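Sn-glycerol-3-phosphate ABC transporter substrate-binding protein UspB (Mycobacterium tuberculosis, PDB 4MFI) probably serves as the extracytoplasmic substrate-binding subunit of an ABC importer, with specificity for glycerophosphocholine. Local coordinates at residues A[84-89]-A[106-111]; A[167-172]-A[181-186]; A[175-180]-A[211-216]. All coordinates share one frame; numbering follows the deposited sequence.

The three contacts lie in a chain of the periplasmic-binding-protein family, consistent with a fold of two lobes. Interaction 1 (84-89 with 106-111) lies on the opposite side of the chain's centre from the other two: its centre is 47 Å from that of interaction 2 and 36 Å from that of interaction 3, and even the nearest atoms of interactions 1 and 3 are about 13 Å apart. Interactions 2 and 3, with centres 15 Å apart, share helix 177-191. Residues 175-180 hold its N-cap and first turn and pack on 211-216, while 181-186 follow directly and pack on the loop 167-172. The two meet in a salt bridge, Arg172 NH2 to Glu179 OE2, at 2.9 Å.

Interaction 1. Residues A[84-89]-A[106-111]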
loop_
_atom_site.group_PDB
_atom_site.type_symbol
_atom_site.label_atom_id
_atom_site.label_comp_id
_atom_site.label_asym_id
_atom_site.label_seq_id
_atom_site.Cartn_x
_atom_site.Cartn_y
_atom_site.Cartn_z
ATOM N N LYS A 84 -16.784 7.993 9.069
ATOM C CA LYS A 84 -17.940 7.337 9.664
ATOM C C LYS A 84 -17.556 6.755 11.025
ATOM O O LYS A 84 -18.310 6.881 11.999
ATOM C CB LYS A 84 -18.483 6.255 8.729
ATOM C CG LYS A 84 -19.830 5.686 9.153
ATOM C CD LYS A 84 -20.220 4.517 8.254
ATOM C CE LYS A 84 -21.516 3.857 8.701
ATOM N NZ LYS A 84 -22.681 4.773 8.565
ATOM N N PHE A 85 -16.372 6.149 11.096
ATOM C CA PHE A 85 -15.857 5.623 12.356
ATOM C C PHE A 85 -15.664 6.747 13.374
ATOM O O PHE A 85 -16.090 6.632 14.521
ATOM C CB PHE A 85 -14.543 4.871 12.115
ATOM C CG PHE A 85 -13.967 4.218 13.349
ATOM C CD1 PHE A 85 -14.771 3.492 14.219
ATOM C CD2 PHE A 85 -12.603 4.301 13.614
ATOM C CE1 PHE A 85 -14.223 2.879 15.344
ATOM C CE2 PHE A 85 -12.055 3.693 14.728
ATOM C CZ PHE A 85 -12.867 2.982 15.600
ATOM N N ASN A 86 -15.032 7.840 12.956
ATOM C CA ASN A 86 -14.821 8.974 13.846
ATOM C C ASN A 86 -16.127 9.449 14.489
ATOM O O ASN A 86 -16.190 9.690 15.700
ATOM C CB ASN A 86 -14.165 10.127 13.086
ATOM C CG ASN A 86 -13.608 11.174 14.009
ATOM O OD1 ASN A 86 -12.872 10.860 14.947
ATOM N ND2 ASN A 86 -13.973 12.423 13.773
ATOM N N ALA A 87 -17.173 9.568 13.680
ATOM C CA ALA A 87 -18.454 10.043 14.187
ATOM C C ALA A 87 -19.089 9.054 15.153
ATOM O O ALA A 87 -19.748 9.450 16.117
ATOM C CB ALA A 87 -19.399 10.348 13.041
ATOM N N ALA A 88 -18.892 7.764 14.895
ATOM C CA ALA A 88 -19.510 6.729 15.717
ATOM C C ALA A 88 -18.871 6.662 17.104
ATOM O O ALA A 88 -19.480 6.171 18.055
ATOM C CB ALA A 88 -19.421 5.382 15.022
ATOM N N LEU A 89 -17.648 7.173 17.213
ATOM C CA LEU A 89 -16.881 7.083 18.454
ATOM C C LEU A 89 -17.478 7.839 19.646
ATOM O O LEU A 89 -17.117 7.566 20.793
ATOM C CB LEU A 89 -15.429 7.504 18.218
ATOM C CG LEU A 89 -14.567 6.430 17.549
ATOM C CD1 LEU A 89 -13.267 7.017 17.028
ATOM C CD2 LEU A 89 -14.282 5.293 18.523
ATOM N N PHE A 106 -3.100 4.476 12.326
ATOM C CA PHE A 106 -2.282 5.050 13.396
ATOM C C PHE A 106 -2.976 6.252 14.020
ATOM O O PHE A 106 -2.889 6.460 15.229
ATOM C CB PHE A 106 -0.885 5.439 12.909
ATOM C CG PHE A 106 -0.007 6.016 13.993
ATOM C CD1 PHE A 106 0.671 5.183 14.869
ATOM C CD2 PHE A 106 0.137 7.391 14.135
ATOM C CE1 PHE A 106 1.480 5.708 15.870
ATOM C CE2 PHE A 106 0.940 7.920 15.137
ATOM C CZ PHE A 106 1.612 7.078 16.006
ATOM N N HIS A 107 -3.652 7.050 13.196
ATOM C CA HIS A 107 -4.431 8.165 13.717
ATOM C C HIS A 107 -5.369 7.701 14.829
ATOM O O HIS A 107 -5.439 8.302 15.908
ATOM C CB HIS A 107 -5.236 8.821 12.605
ATOM C CG HIS A 107 -6.242 9.797 13.106
ATOM N ND1 HIS A 107 -5.915 11.088 13.462
ATOM C CD2 HIS A 107 -7.568 9.660 13.350
ATOM C CE1 HIS A 107 -7.000 11.710 13.884
ATOM N NE2 HIS A 107 -8.015 10.864 13.832
ATOM N N PHE A 108 -6.082 6.611 14.578
ATOM C CA PHE A 108 -6.990 6.084 15.587
ATOM C C PHE A 108 -6.282 5.352 16.731
ATOM O O PHE A 108 -6.686 5.484 17.886
ATOM C CB PHE A 108 -8.057 5.207 14.930
ATOM C CG PHE A 108 -9.022 5.985 14.086
ATOM C CD1 PHE A 108 -9.884 6.903 14.671
ATOM C CD2 PHE A 108 -9.057 5.822 12.707
ATOM C CE1 PHE A 108 -10.780 7.631 13.901
ATOM C CE2 PHE A 108 -9.950 6.553 11.925
ATOM C CZ PHE A 108 -10.810 7.460 12.526
ATOM N N ALA A 109 -5.234 4.590 16.422
ATOM C CA ALA A 109 -4.483 3.894 17.465
ATOM C C ALA A 109 -3.896 4.883 18.471
ATOM O O ALA A 109 -3.986 4.675 19.685
ATOM C CB ALA A 109 -3.379 3.043 16.863
ATOM N N LEU A 110 -3.305 5.963 17.963
ATOM C CA LEU A 110 -2.705 6.976 18.828
ATOM C C LEU A 110 -3.744 7.629 19.735
ATOM O O LEU A 110 -3.446 7.995 20.879
ATOM C CB LEU A 110 -2.005 8.045 17.985
ATOM C CG LEU A 110 -1.296 9.154 18.763
ATOM C CD1 LEU A 110 -0.159 8.576 19.572
ATOM C CD2 LEU A 110 -0.787 10.225 17.821
ATOM N N SER A 111 -4.969 7.761 19.231
ATOM C CA SER A 111 -6.044 8.383 20.003
ATOM C C SER A 111 -6.625 7.459 21.078
ATOM O O SER A 111 -7.449 7.886 21.888
ATOM C CB SER A 111 -7.157 8.896 19.081
ATOM O OG SER A 111 -7.904 7.839 18.515
HETATM O O HOH W 1 -10.393 11.083 15.393
#
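Phe85 meets Phe108 in a T-shaped (edge-to-face) pair, its edge turned to the face of the Phe108 ring, with centroids 4.8 Å apart and planes at 64°. CD2 of Phe85 stands over the centre of that face and comes within 3.8 Å of Phe108 CZ. Phe85 carries CG anti to its backbone N (chi1 -177°), whereas Phe108 has CG anti to its carbonyl carbon (chi1 -69°); these torsions send each ring across the gap from its own helix, and the two side chains pass in opposite directions. The imidazole of His107 turns its edge to the other face of Phe108, CD2 over the ring centre, which gives the phenyl a group over each face. Helices 78-88 and 104-110, with strand 97-101 between them in the chain, are consistent with an alpha/beta lobe of the solute-binding-protein fold. Leu89 adds a methyl, CD1, 4.0 Å from Phe108 CE1, and the same methyl sits over the centre of the Phe85 ring. At the edge of Phe108, near its plane, lies Asn86 OD1. A water 2.9 Å from His107 NE2 appears to link that residue to Asn86 OD1, although its 2.5 Å distance to OD1 is unusually short and doubtful.

Interaction 2. Residues A[167-172]-A[181-186]; sequences AGLPDR and DEWGPE
Leu169 lies over one face of the Trp183 indole, where CD2 makes a CH-pi contact 3.5 Å from the centroid of the five-membered ring and only 6° off its normal. The second methyl reaches the six-membered ring, with Leu169 CD1 3.7 Å from Trp183 CE3, so the forked end of the leucine spans both rings. Pro170 approaches from the opposite direction to the tryptophan side chain and brings CD to 3.9 Å from Trp183 CZ2. At the other end of the loop's contact, Ala167 CB packs 3.6 Å from Glu186 CG.

Gly168, with positive phi, ends helix 161-166 in a Schellman motif, and the loop that follows lies against helix 177-191 at the surface of the protein. The contact thus joins two helices consecutive in the chain through the segment that connects them. Within the loop, Asp171 is the centre of an inverse gamma turn, with Arg172 N bonded to Pro170 O.

The polar ends are paired outside the two segments. Arg172 sends its extended chain across the indole at about a right angle, with guanidinium and ring planes 36° apart; NH1 comes obliquely to 3.4 Å from Trp183 CH2. One face of the guanidinium rests on Pro170 CG. Its charge is paired by a salt bridge to Glu179, a turn earlier on the same helix as Trp183, while Glu186, bent at chi2 (70°), directs its carboxylate to a salt bridge with Arg189.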
loop_
_atom_site.group_PDB
_atom_site.type_symbol
_atom_site.label_atom_id
_atom_site.label_comp_id
_atom_site.label_asym_id
_atom_site.label_seq_id
_atom_site.Cartn_x
_atom_site.Cartn_y
_atom_site.Cartn_z
ATOM N N ALA A 167 14.564 -0.703 -28.014
ATOM C CA ALA A 167 15.667 -0.053 -27.321
ATOM C C ALA A 167 16.852 -0.999 -27.067
ATOM O O ALA A 167 17.877 -0.584 -26.512
ATOM C CB ALA A 167 15.177 0.561 -26.017
ATOM N N GLY A 168 16.713 -2.269 -27.458
ATOM C CA GLY A 168 17.791 -3.237 -27.288
ATOM C C GLY A 168 18.042 -3.666 -25.850
ATOM O O GLY A 168 19.145 -4.083 -25.490
ATOM N N LEU A 169 17.009 -3.585 -25.026
ATOM C CA LEU A 169 17.126 -3.919 -23.616
ATOM C C LEU A 169 16.882 -5.403 -23.371
ATOM O O LEU A 169 16.155 -6.052 -24.131
ATOM C CB LEU A 169 16.129 -3.085 -22.810
ATOM C CG LEU A 169 16.230 -1.572 -22.996
ATOM C CD1 LEU A 169 15.185 -0.870 -22.138
ATOM C CD2 LEU A 169 17.642 -1.066 -22.675
ATOM N N PRO A 170 17.485 -5.954 -22.307
ATOM C CA PRO A 170 17.135 -7.327 -21.922
ATOM C C PRO A 170 15.689 -7.377 -21.431
ATOM O O PRO A 170 15.162 -6.350 -20.974
ATOM C CB PRO A 170 18.103 -7.624 -20.776
ATOM C CG PRO A 170 18.401 -6.273 -20.181
ATOM C CD PRO A 170 18.416 -5.325 -21.349
ATOM N N ASP A 171 15.052 -8.541 -21.532
ATOM C CA ASP A 171 13.642 -8.666 -21.164
ATOM C C ASP A 171 13.486 -8.824 -19.652
ATOM O O ASP A 171 13.233 -9.919 -19.137
ATOM C CB ASP A 171 12.983 -9.827 -21.908
ATOM C CG ASP A 171 11.493 -9.923 -21.635
ATOM O OD1 ASP A 171 10.897 -8.919 -21.181
ATOM O OD2 ASP A 171 10.916 -11.001 -21.878
ATOM N N ARG A 172 13.633 -7.704 -18.954
ATOM C CA ARG A 172 13.525 -7.655 -17.500
ATOM C C ARG A 172 13.386 -6.205 -17.076
ATOM O O ARG A 172 13.715 -5.291 -17.836
ATOM C CB ARG A 172 14.779 -8.249 -16.845
ATOM C CG ARG A 172 16.079 -7.583 -17.289
ATOM C CD ARG A 172 17.188 -7.897 -16.301
ATOM N NE ARG A 172 18.499 -7.416 -16.723
ATOM C CZ ARG A 172 18.957 -6.187 -16.492
ATOM N NH1 ARG A 172 18.188 -5.291 -15.882
ATOM N NH2 ARG A 172 20.175 -5.843 -16.894
ATOM N N ASP A 181 17.956 4.737 -15.370
ATOM C CA ASP A 181 18.240 6.097 -15.804
ATOM C C ASP A 181 19.149 6.113 -17.038
ATOM O O ASP A 181 19.027 6.986 -17.908
ATOM C CB ASP A 181 18.849 6.881 -14.644
ATOM C CG ASP A 181 19.156 8.308 -15.011
ATOM O OD1 ASP A 181 18.201 9.105 -15.106
ATOM O OD2 ASP A 181 20.351 8.627 -15.205
ATOM N N GLU A 182 20.034 5.128 -17.137
ATOM C CA GLU A 182 20.852 4.966 -18.329
ATOM C C GLU A 182 19.999 4.532 -19.529
ATOM O O GLU A 182 20.194 5.029 -20.642
ATOM C CB GLU A 182 21.976 3.962 -18.050
ATOM C CG GLU A 182 23.045 3.892 -19.111
ATOM C CD GLU A 182 23.823 5.177 -19.242
ATOM O OE1 GLU A 182 24.204 5.514 -20.383
ATOM O OE2 GLU A 182 24.059 5.845 -18.211
ATOM N N TRP A 183 19.039 3.632 -19.292
ATOM C CA TRP A 183 18.126 3.168 -20.341
ATOM C C TRP A 183 17.172 4.254 -20.848
ATOM O O TRP A 183 16.729 4.216 -22.000
ATOM C CB TRP A 183 17.253 2.030 -19.817
ATOM C CG TRP A 183 17.952 0.733 -19.531
ATOM C CD1 TRP A 183 19.267 0.420 -19.753
ATOM C CD2 TRP A 183 17.340 -0.442 -18.998
ATOM N NE1 TRP A 183 19.510 -0.883 -19.373
ATOM C CE2 TRP A 183 18.340 -1.434 -18.910
ATOM C CE3 TRP A 183 16.041 -0.754 -18.580
ATOM C CZ2 TRP A 183 18.077 -2.721 -18.426
ATOM C CZ3 TRP A 183 15.779 -2.031 -18.111
ATOM C CH2 TRP A 183 16.798 -3.000 -18.028
ATOM N N GLY A 184 16.843 5.203 -19.977
ATOM C CA GLY A 184 15.778 6.161 -20.237
ATOM C C GLY A 184 15.837 6.873 -21.576
ATOM O O GLY A 184 14.859 6.857 -22.323
ATOM N N PRO A 185 16.978 7.515 -21.890
ATOM C CA PRO A 185 17.060 8.260 -23.152
ATOM C C PRO A 185 16.877 7.384 -24.390
ATOM O O PRO A 185 16.281 7.844 -25.365
ATOM C CB PRO A 185 18.469 8.856 -23.106
ATOM C CG PRO A 185 18.689 9.081 -21.624
ATOM C CD PRO A 185 18.097 7.847 -20.988
ATOM N N GLU A 186 17.357 6.144 -24.359
ATOM C CA GLU A 186 17.123 5.259 -25.496
ATOM C C GLU A 186 15.655 4.881 -25.611
ATOM O O GLU A 186 15.098 4.846 -26.709
ATOM C CB GLU A 186 17.998 4.007 -25.430
ATOM C CG GLU A 186 17.788 3.036 -26.594
ATOM C CD GLU A 186 18.309 3.532 -27.942
ATOM O OE1 GLU A 186 18.740 4.702 -28.066
ATOM O OE2 GLU A 186 18.286 2.722 -28.891
#

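Interaction 3. Residues A[175-180]-A[211-216]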
loop_
_atom_site.group_PDB
_atom_site.type_symbol
_atom_site.label_atom_id
_atom_site.label_comp_id
_atom_site.label_asym_id
_atom_site.label_seq_id
_atom_site.Cartn_x
_atom_site.Cartn_y
_atom_site.Cartn_z
ATOM N N GLN A 175 17.811 -3.446 -12.907
ATOM C CA GLN A 175 18.460 -3.979 -11.712
ATOM C C GLN A 175 18.669 -2.905 -10.657
ATOM O O GLN A 175 18.758 -3.196 -9.463
ATOM C CB GLN A 175 19.829 -4.553 -12.094
ATOM C CG GLN A 175 19.792 -5.911 -12.782
ATOM C CD GLN A 175 19.542 -7.040 -11.805
ATOM O OE1 GLN A 175 19.444 -6.821 -10.594
ATOM N NE2 GLN A 175 19.442 -8.252 -12.322
ATOM N N SER A 176 18.792 -1.663 -11.113
ATOM C CA SER A 176 18.927 -0.519 -10.224
ATOM C C SER A 176 18.241 0.663 -10.876
ATOM O O SER A 176 18.065 0.694 -12.103
ATOM C CB SER A 176 20.406 -0.187 -9.963
ATOM O OG SER A 176 21.056 0.264 -11.146
ATOM N N TRP A 177 17.870 1.653 -10.079
ATOM C CA TRP A 177 17.335 2.870 -10.658
ATOM C C TRP A 177 18.356 3.583 -11.544
ATOM O O TRP A 177 17.987 4.190 -12.558
ATOM C CB TRP A 177 16.769 3.782 -9.563
ATOM C CG TRP A 177 15.423 3.299 -9.111
ATOM C CD1 TRP A 177 15.121 2.662 -7.938
ATOM C CD2 TRP A 177 14.204 3.372 -9.855
ATOM N NE1 TRP A 177 13.775 2.348 -7.906
ATOM C CE2 TRP A 177 13.195 2.773 -9.072
ATOM C CE3 TRP A 177 13.866 3.893 -11.108
ATOM C CZ2 TRP A 177 11.867 2.687 -9.500
ATOM C CZ3 TRP A 177 12.550 3.805 -11.533
ATOM C CH2 TRP A 177 11.566 3.206 -10.731
ATOM N N SER A 178 19.640 3.479 -11.202
ATOM C CA SER A 178 20.670 4.088 -12.032
ATOM C C SER A 178 20.812 3.397 -13.387
ATOM O O SER A 178 21.034 4.064 -14.398
ATOM C CB SER A 178 21.998 4.169 -11.280
ATOM O OG SER A 178 21.882 5.107 -10.228
ATOM N N GLU A 179 20.651 2.075 -13.428
ATOM C CA GLU A 179 20.599 1.398 -14.724
ATOM C C GLU A 179 19.404 1.890 -15.533
ATOM O O GLU A 179 19.523 2.159 -16.731
ATOM C CB GLU A 179 20.523 -0.123 -14.573
ATOM C CG GLU A 179 20.597 -0.850 -15.925
ATOM C CD GLU A 179 20.300 -2.337 -15.848
ATOM O OE1 GLU A 179 19.394 -2.743 -15.086
ATOM O OE2 GLU A 179 20.975 -3.112 -16.567
ATOM N N PHE A 180 18.247 2.016 -14.884
ATOM C CA PHE A 180 17.077 2.494 -15.594
ATOM C C PHE A 180 17.310 3.890 -16.157
ATOM O O PHE A 180 16.909 4.194 -17.280
ATOM C CB PHE A 180 15.819 2.500 -14.732
ATOM C CG PHE A 180 14.616 2.916 -15.511
ATOM C CD1 PHE A 180 14.176 2.124 -16.560
ATOM C CD2 PHE A 180 13.973 4.125 -15.266
ATOM C CE1 PHE A 180 13.101 2.502 -17.352
ATOM C CE2 PHE A 180 12.878 4.509 -16.046
ATOM C CZ PHE A 180 12.449 3.694 -17.094
ATOM N N GLN A 211 8.743 6.360 -2.695
ATOM C CA GLN A 211 9.346 5.836 -1.485
ATOM C C GLN A 211 10.398 4.782 -1.807
ATOM O O GLN A 211 11.456 4.728 -1.176
ATOM C CB GLN A 211 8.255 5.216 -0.618
ATOM C CG GLN A 211 8.239 5.766 0.764
ATOM C CD GLN A 211 7.125 5.230 1.639
ATOM O OE1 GLN A 211 7.238 5.274 2.860
ATOM N NE2 GLN A 211 6.035 4.744 1.028
ATOM N N GLY A 212 10.100 3.957 -2.807
ATOM C CA GLY A 212 11.002 2.898 -3.214
ATOM C C GLY A 212 12.333 3.394 -3.745
ATOM O O GLY A 212 13.381 3.032 -3.202
ATOM N N PRO A 213 12.317 4.200 -4.821
ATOM C CA PRO A 213 13.593 4.721 -5.314
ATOM C C PRO A 213 14.333 5.532 -4.269
ATOM O O PRO A 213 15.554 5.439 -4.216
ATOM C CB PRO A 213 13.198 5.590 -6.522
ATOM C CG PRO A 213 11.722 5.662 -6.511
ATOM C CD PRO A 213 11.227 4.451 -5.780
ATOM N N ASN A 214 13.621 6.281 -3.434
ATOM C CA ASN A 214 14.277 7.008 -2.362
ATOM C C ASN A 214 15.081 6.041 -1.478
ATOM O O ASN A 214 16.290 6.215 -1.285
ATOM C CB ASN A 214 13.211 7.769 -1.561
ATOM C CG ASN A 214 13.787 8.842 -0.664
ATOM O OD1 ASN A 214 14.902 9.338 -0.868
ATOM N ND2 ASN A 214 13.003 9.229 0.334
ATOM N N TRP A 215 14.425 4.999 -0.977
ATOM C CA TRP A 215 15.108 3.974 -0.189
ATOM C C TRP A 215 16.269 3.315 -0.950
ATOM O O TRP A 215 17.320 3.038 -0.367
ATOM C CB TRP A 215 14.121 2.887 0.224
ATOM C CG TRP A 215 13.110 3.296 1.255
ATOM C CD1 TRP A 215 13.228 4.284 2.202
ATOM C CD2 TRP A 215 11.825 2.703 1.449
ATOM N NE1 TRP A 215 12.085 4.331 2.972
ATOM C CE2 TRP A 215 11.213 3.366 2.532
ATOM C CE3 TRP A 215 11.131 1.666 0.810
ATOM C CZ2 TRP A 215 9.939 3.028 2.984
ATOM C CZ3 TRP A 215 9.871 1.331 1.262
ATOM C CH2 TRP A 215 9.290 2.005 2.340
ATOM N N ALA A 216 16.064 3.034 -2.238
ATOM C CA ALA A 216 17.085 2.371 -3.044
ATOM C C ALA A 216 18.370 3.193 -3.125
ATOM O O ALA A 216 19.471 2.641 -3.246
ATOM C CB ALA A 216 16.548 2.085 -4.442
#
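Trp177 lays one face of its indole against Pro213, and the two side chains meet at a slant. Pro213 CB stands over the five-membered ring, 3.7 Å from its centroid and 15° off the normal, which is CH-pi geometry. The touch is displaced toward the rim of the indole as a whole: Pro213 CB is 3.6 Å from Trp177 NE1, and the backbone carbon Pro213 CA is slightly nearer to NE1, at 3.5 Å. CD of Pro213 also stays near Trp177 NE1, at 3.9 Å, and CG lies close to both NE1 and the ring-fusion atom CE2.

Ala216, one turn further along the second helix, uses a different side of the same indole. Its CB lies at the ring edge in the plane of the indole, 3.8 Å from Trp177 CD1. Face and edge are thus held by residues three apart on one helix, and the pyrrole end of the tryptophan fits against that helical surface. With CG of Trp177 beside the backbone N (chi1 -78°), the indole is carried across to 211-216, and chi2 of 106° sets its face toward Pro213.

The helix that carries Trp177 starts beside the contact. Ser176 is its N-cap, and its OG accepts from Glu179 N at 2.9 Å. Glu179 in turn takes Gln175 N onto OE1 in a nearly straight bond of 2.8 Å, so Glu179 is bonded at its backbone N and at its carboxylate, tying the first turn to the residue before the N-cap.

In the fold, the contact joins the start of helix 177-191 to the short helix 211-216. Trp177 also touches Val270 on strand 268-272, and Asn214 faces helix 232-245 through Thr234 and Ala237.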